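Local coordinates for protein xylulose kinase (Bifidobacterium adolescentis ATCC 15703, PDB 3I8B) that probably phosphorylates D-xylulose at the expense of ATP to give D-xylulose 5-phosphate, as a member of the FGGY family of carbohydrate kinases, at residues W130-G135 / Y308-A313; G312-F317 / P326-I331. One frame throughout, in Å; residues are numbered along the deposited sequence.

Interaction 1 (W130-G135 / Y308-A313); sequences WVKAVG and YDLTGA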
loop_
_atom_site.group_PDB
_atom_site.type_symbol
_atom_site.label_atom_id
_atom_site.label_comp_id
_atom_site.label_asym_id
_atom_site.label_seq_id
_atom_site.Cartn_x
_atom_site.Cartn_y
_atom_site.Cartn_z
ATOM N N TRP A 130 -18.571 -4.972 -3.315
ATOM C CA TRP A 130 -17.142 -5.021 -3.635
ATOM C C TRP A 130 -16.322 -5.411 -2.412
ATOM O O TRP A 130 -15.448 -6.285 -2.481
ATOM C CB TRP A 130 -16.646 -3.682 -4.211
ATOM C CG TRP A 130 -16.912 -3.553 -5.671
ATOM C CD1 TRP A 130 -17.885 -2.786 -6.277
ATOM C CD2 TRP A 130 -16.215 -4.226 -6.728
ATOM N NE1 TRP A 130 -17.821 -2.947 -7.645
ATOM C CE2 TRP A 130 -16.811 -3.828 -7.944
ATOM C CE3 TRP A 130 -15.138 -5.120 -6.762
ATOM C CZ2 TRP A 130 -16.367 -4.297 -9.181
ATOM C CZ3 TRP A 130 -14.701 -5.593 -7.995
ATOM C CH2 TRP A 130 -15.316 -5.180 -9.186
ATOM N N VAL A 131 -16.596 -4.757 -1.292
ATOM C CA VAL A 131 -15.897 -5.066 -0.051
ATOM C C VAL A 131 -16.030 -6.559 0.319
ATOM O O VAL A 131 -15.027 -7.230 0.612
ATOM C CB VAL A 131 -16.365 -4.127 1.087
ATOM C CG1 VAL A 131 -15.826 -4.572 2.459
ATOM C CG2 VAL A 131 -15.927 -2.709 0.777
ATOM N N LYS A 132 -17.259 -7.082 0.273
ATOM C CA LYS A 132 -17.501 -8.497 0.556
ATOM C C LYS A 132 -16.861 -9.440 -0.479
ATOM O O LYS A 132 -16.391 -10.517 -0.127
ATOM C CB LYS A 132 -19.004 -8.789 0.720
ATOM C CG LYS A 132 -19.635 -8.131 1.952
ATOM C CD LYS A 132 -21.143 -8.432 2.080
ATOM C CE LYS A 132 -21.881 -8.089 0.779
ATOM N NZ LYS A 132 -23.356 -7.708 0.885
ATOM N N ALA A 133 -16.830 -9.024 -1.744
ATOM C CA ALA A 133 -16.268 -9.844 -2.819
ATOM C C ALA A 133 -14.737 -9.995 -2.743
ATOM O O ALA A 133 -14.208 -11.105 -2.864
ATOM C CB ALA A 133 -16.679 -9.277 -4.193
ATOM N N VAL A 134 -14.030 -8.881 -2.552
ATOM C CA VAL A 134 -12.563 -8.889 -2.636
ATOM C C VAL A 134 -11.856 -8.047 -1.571
ATOM O O VAL A 134 -10.629 -7.919 -1.599
ATOM C CB VAL A 134 -12.059 -8.399 -4.016
ATOM C CG1 VAL A 134 -12.512 -9.323 -5.131
ATOM C CG2 VAL A 134 -12.496 -6.966 -4.263
ATOM N N GLY A 135 -12.618 -7.449 -0.657
ATOM C CA GLY A 135 -12.040 -6.691 0.446
ATOM C C GLY A 135 -12.046 -5.170 0.342
ATOM O O GLY A 135 -11.933 -4.482 1.372
ATOM N N TYR A 308 -13.543 -6.035 6.848
ATOM C CA TYR A 308 -14.540 -5.606 5.868
ATOM C C TYR A 308 -15.193 -4.269 6.240
ATOM O O TYR A 308 -16.175 -4.239 6.968
ATOM C CB TYR A 308 -15.619 -6.687 5.719
ATOM C CG TYR A 308 -15.115 -7.995 5.156
ATOM C CD1 TYR A 308 -14.903 -8.144 3.795
ATOM C CD2 TYR A 308 -14.865 -9.089 5.983
ATOM C CE1 TYR A 308 -14.434 -9.328 3.268
ATOM C CE2 TYR A 308 -14.401 -10.290 5.464
ATOM C CZ TYR A 308 -14.192 -10.402 4.103
ATOM O OH TYR A 308 -13.739 -11.579 3.565
ATOM N N ASP A 309 -14.643 -3.168 5.746
ATOM C CA ASP A 309 -15.284 -1.868 5.916
ATOM C C ASP A 309 -16.345 -1.656 4.823
ATOM O O ASP A 309 -16.029 -1.187 3.737
ATOM C CB ASP A 309 -14.243 -0.747 5.887
ATOM C CG ASP A 309 -14.875 0.639 5.894
ATOM O OD1 ASP A 309 -16.100 0.737 6.144
ATOM O OD2 ASP A 309 -14.146 1.624 5.642
ATOM N N LEU A 310 -17.595 -2.016 5.120
ATOM C CA LEU A 310 -18.689 -1.969 4.142
ATOM C C LEU A 310 -18.875 -0.580 3.553
ATOM O O LEU A 310 -19.529 -0.391 2.521
ATOM C CB LEU A 310 -20.000 -2.453 4.776
ATOM C CG LEU A 310 -19.931 -3.861 5.369
ATOM C CD1 LEU A 310 -21.301 -4.323 5.868
ATOM C CD2 LEU A 310 -19.348 -4.844 4.351
ATOM N N THR A 311 -18.276 0.383 4.229
ATOM C CA THR A 311 -18.264 1.781 3.834
ATOM C C THR A 311 -17.343 2.051 2.637
ATOM O O THR A 311 -17.562 2.990 1.870
ATOM C CB THR A 311 -17.788 2.599 5.043
ATOM O OG1 THR A 311 -18.900 3.274 5.638
ATOM C CG2 THR A 311 -16.702 3.561 4.666
ATOM N N GLY A 312 -16.298 1.238 2.494
ATOM C CA GLY A 312 -15.368 1.378 1.390
ATOM C C GLY A 312 -14.296 2.430 1.620
ATOM O O GLY A 312 -13.693 2.927 0.664
ATOM N N ALA A 313 -14.063 2.783 2.882
ATOM C CA ALA A 313 -12.969 3.682 3.227
ATOM C C ALA A 313 -11.684 2.873 3.439
ATOM O O ALA A 313 -10.661 3.099 2.789
ATOM C CB ALA A 313 -13.300 4.477 4.485
HETATM O O HOH W 1 -14.230 -12.003 0.881
HETATM O O HOH W 2 -12.308 -3.313 3.711
#
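The CA atoms of Val131 and Leu310, 5.9 Å apart, are the nearest pair between the helix end and the loop. The loop 308-313 is irregular and holds a type I beta turn from Asp309 to Gly312, closed by Gly312 N on Asp309 O. Where the helix gives out, Gly135 takes a positive phi of 102° while its N still bonds to Val131 O. No direct hydrogen bond joins the two segments.

Val131 carries the contact with both of its methyls. CG1, anti to the backbone N (chi1 171°), lies 3.9 Å from Tyr308 CB and 4.0 Å from Leu310 CD2. CG2 rests 3.3 Å from Asp309 O, the carbonyl that closes the turn, and also approaches Gly312 CA. On the exposed margin Leu310 CD2 also touches Lys132 CG, the two side chains crossing at a slant. The Tyr308 ring brings an edge to the helix: CD1 is 3.3 Å from Val131 O, which lies near the ring plane.

Two waters supply polar links. One donates to Lys132 O and accepts from Tyr308 OH, 2.8 Å from that hydroxyl, tying the end of the ring to the helix; the other accepts from Asp309 N and lies within hydrogen-bonding distance of Gly135 O. The Asp309 carboxylate serves its own loop, with OD2 taking the backbone N of both Ala313 and Val314; Ala313 N meets it from above the carboxylate plane.

The contact joins helix 122-134, in the N-terminal FGGY domain, to the connection between strands 297-301 and 315-318 in the C-terminal one. Behind the helix, Trp130 and Val134 pack on Leu216 of helix 214-225.

Interaction 2 (G312-F317 / P326-I331); sequences GAVSGF and PLACTI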
loop_
_atom_site.group_PDB
_atom_site.type_symbol
_atom_site.label_atom_id
_atom_site.label_comp_id
_atom_site.label_asym_id
_atom_site.label_seq_id
_atom_site.Cartn_x
_atom_site.Cartn_y
_atom_site.Cartn_z
ATOM N N GLY A 312 -16.298 1.238 2.494
ATOM C CA GLY A 312 -15.368 1.378 1.390
ATOM C C GLY A 312 -14.296 2.430 1.620
ATOM O O GLY A 312 -13.693 2.927 0.664
ATOM N N ALA A 313 -14.063 2.783 2.882
ATOM C CA ALA A 313 -12.969 3.682 3.227
ATOM C C ALA A 313 -11.684 2.873 3.439
ATOM O O ALA A 313 -10.661 3.099 2.789
ATOM C CB ALA A 313 -13.300 4.477 4.485
ATOM N N VAL A 314 -11.747 1.940 4.374
ATOM C CA VAL A 314 -10.591 1.118 4.677
ATOM C C VAL A 314 -10.476 -0.011 3.662
ATOM O O VAL A 314 -11.411 -0.786 3.471
ATOM C CB VAL A 314 -10.653 0.551 6.113
ATOM C CG1 VAL A 314 -9.299 -0.014 6.511
ATOM C CG2 VAL A 314 -11.073 1.634 7.092
ATOM N N SER A 315 -9.316 -0.087 3.017
ATOM C CA SER A 315 -8.975 -1.192 2.125
ATOM C C SER A 315 -8.777 -2.505 2.895
ATOM O O SER A 315 -8.217 -2.524 3.992
ATOM C CB SER A 315 -7.688 -0.869 1.358
ATOM O OG SER A 315 -7.858 0.223 0.473
ATOM N N GLY A 316 -9.212 -3.606 2.300
ATOM C CA GLY A 316 -9.027 -4.911 2.895
ATOM C C GLY A 316 -7.934 -5.700 2.197
ATOM O O GLY A 316 -8.216 -6.658 1.471
ATOM N N PHE A 317 -6.688 -5.297 2.418
ATOM C CA PHE A 317 -5.545 -5.968 1.808
ATOM C C PHE A 317 -5.046 -7.094 2.702
ATOM O O PHE A 317 -5.472 -7.224 3.852
ATOM C CB PHE A 317 -4.395 -4.984 1.556
ATOM C CG PHE A 317 -4.737 -3.865 0.614
ATOM C CD1 PHE A 317 -5.794 -3.980 -0.283
ATOM C CD2 PHE A 317 -3.988 -2.693 0.615
ATOM C CE1 PHE A 317 -6.103 -2.940 -1.148
ATOM C CE2 PHE A 317 -4.287 -1.652 -0.263
ATOM C CZ PHE A 317 -5.344 -1.776 -1.142
ATOM N N PRO A 326 -5.657 -4.299 6.960
ATOM C CA PRO A 326 -6.601 -3.183 6.817
ATOM C C PRO A 326 -5.816 -1.896 6.650
ATOM O O PRO A 326 -4.965 -1.587 7.480
ATOM C CB PRO A 326 -7.342 -3.173 8.165
ATOM C CG PRO A 326 -6.451 -3.996 9.101
ATOM C CD PRO A 326 -5.925 -5.071 8.185
ATOM N N LEU A 327 -6.097 -1.151 5.587
ATOM C CA LEU A 327 -5.288 0.005 5.244
ATOM C C LEU A 327 -6.158 1.242 5.043
ATOM O O LEU A 327 -7.055 1.244 4.201
ATOM C CB LEU A 327 -4.499 -0.275 3.972
ATOM C CG LEU A 327 -3.464 0.802 3.662
ATOM C CD1 LEU A 327 -2.073 0.254 3.899
ATOM C CD2 LEU A 327 -3.622 1.256 2.218
ATOM N N ALA A 328 -5.876 2.284 5.818
ATOM C CA ALA A 328 -6.685 3.490 5.827
ATOM C C ALA A 328 -5.902 4.686 5.318
ATOM O O ALA A 328 -5.024 5.204 6.015
ATOM C CB ALA A 328 -7.191 3.762 7.230
ATOM N N CYS A 329 -6.226 5.139 4.111
ATOM C CA CYS A 329 -5.587 6.329 3.562
ATOM C C CYS A 329 -6.337 7.603 3.941
ATOM O O CYS A 329 -7.561 7.649 3.886
ATOM C CB CYS A 329 -5.477 6.238 2.040
ATOM S SG CYS A 329 -4.511 4.833 1.490
ATOM N N THR A 330 -5.590 8.626 4.343
ATOM C CA THR A 330 -6.165 9.936 4.599
ATOM C C THR A 330 -5.562 10.951 3.628
ATOM O O THR A 330 -4.341 11.029 3.469
ATOM C CB THR A 330 -5.934 10.373 6.063
ATOM O OG1 THR A 330 -4.578 10.089 6.447
ATOM C CG2 THR A 330 -6.889 9.635 7.003
ATOM N N ILE A 331 -6.415 11.712 2.954
ATOM C CA ILE A 331 -5.945 12.775 2.067
ATOM C C ILE A 331 -5.151 13.783 2.872
ATOM O O ILE A 331 -4.096 14.265 2.454
ATOM C CB ILE A 331 -7.119 13.543 1.442
ATOM C CG1 ILE A 331 -8.006 12.603 0.619
ATOM C CG2 ILE A 331 -6.593 14.713 0.608
ATOM C CD1 ILE A 331 -7.377 12.174 -0.682
#
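Leu327 faces Ser315 and Phe317 across two antiparallel strands, and its side chain can be followed outward from the backbone. CB lies 4.2 Å from Ser315 CB, on the same face of the sheet, and at a similar distance from Phe317 CD2. CG, anti to the backbone N (chi1 -171°), carries the branch whose CD2 ends 3.9 Å from Phe317 CE2, approaching the ring obliquely. The ring also folds back over its own strand: Ser315 CB sits 3.5 Å above one face, offset toward the rim.

Strands 315-318 and 324-330 form a beta hairpin at the border of the seven-stranded sheet, with 315-318 outermost. Ser315 and Leu327 are its antiparallel hydrogen-bonded pair here: Ser315 N donates to Leu327 O (2.9 Å), and Leu327 N returns a straighter bond, 160° at the hydrogen, to Ser315 O. That oxygen also receives a CA-H...O contact from Pro326 CA at 3.3 Å. Pro326 and Gly316 make the neighbouring non-hydrogen-bonded pair.

Val314 reaches the adjoining strand with CG1, 3.5 Å from Leu327 O and within apolar contact of Pro326 CB and Ala328 CB. Its side chain and that of Pro326 lean on helix 396-420, through Leu417 and Ile418. On the face bearing Leu327, Val298 and Ala300 of strand 297-301 adjoin the leucine, and Ser315 OG bonds to Tyr142 OH. The Phe317 side chain is about 4 Å from that of His75, a predicted substrate-binding residue, and the Leu327 side chain is about 7 Å from that of Asp274, the predicted proton acceptor.

In the fold
Interactions 1 and 2 follow one another along the chain and share Gly312 and Ala313, with centres about 10 Å apart. The loop 308-313 leads directly into strand 315-318, the edge strand of the seven-stranded sheet, with the Asp309 carboxylate bridging the junction. Interaction 1 links that loop to the end of helix 122-134 in the N-terminal FGGY domain, the segments being 173 residues apart at their closest ends, whereas interaction 2 stays within the C-terminal domain and is local, a hairpin. The first lies partly buried and away from the known and predicted sites; the second is buried, near the predicted substrate and catalytic residues. One connected run therefore spans from the helix contact to the neighbourhood of the probable active site.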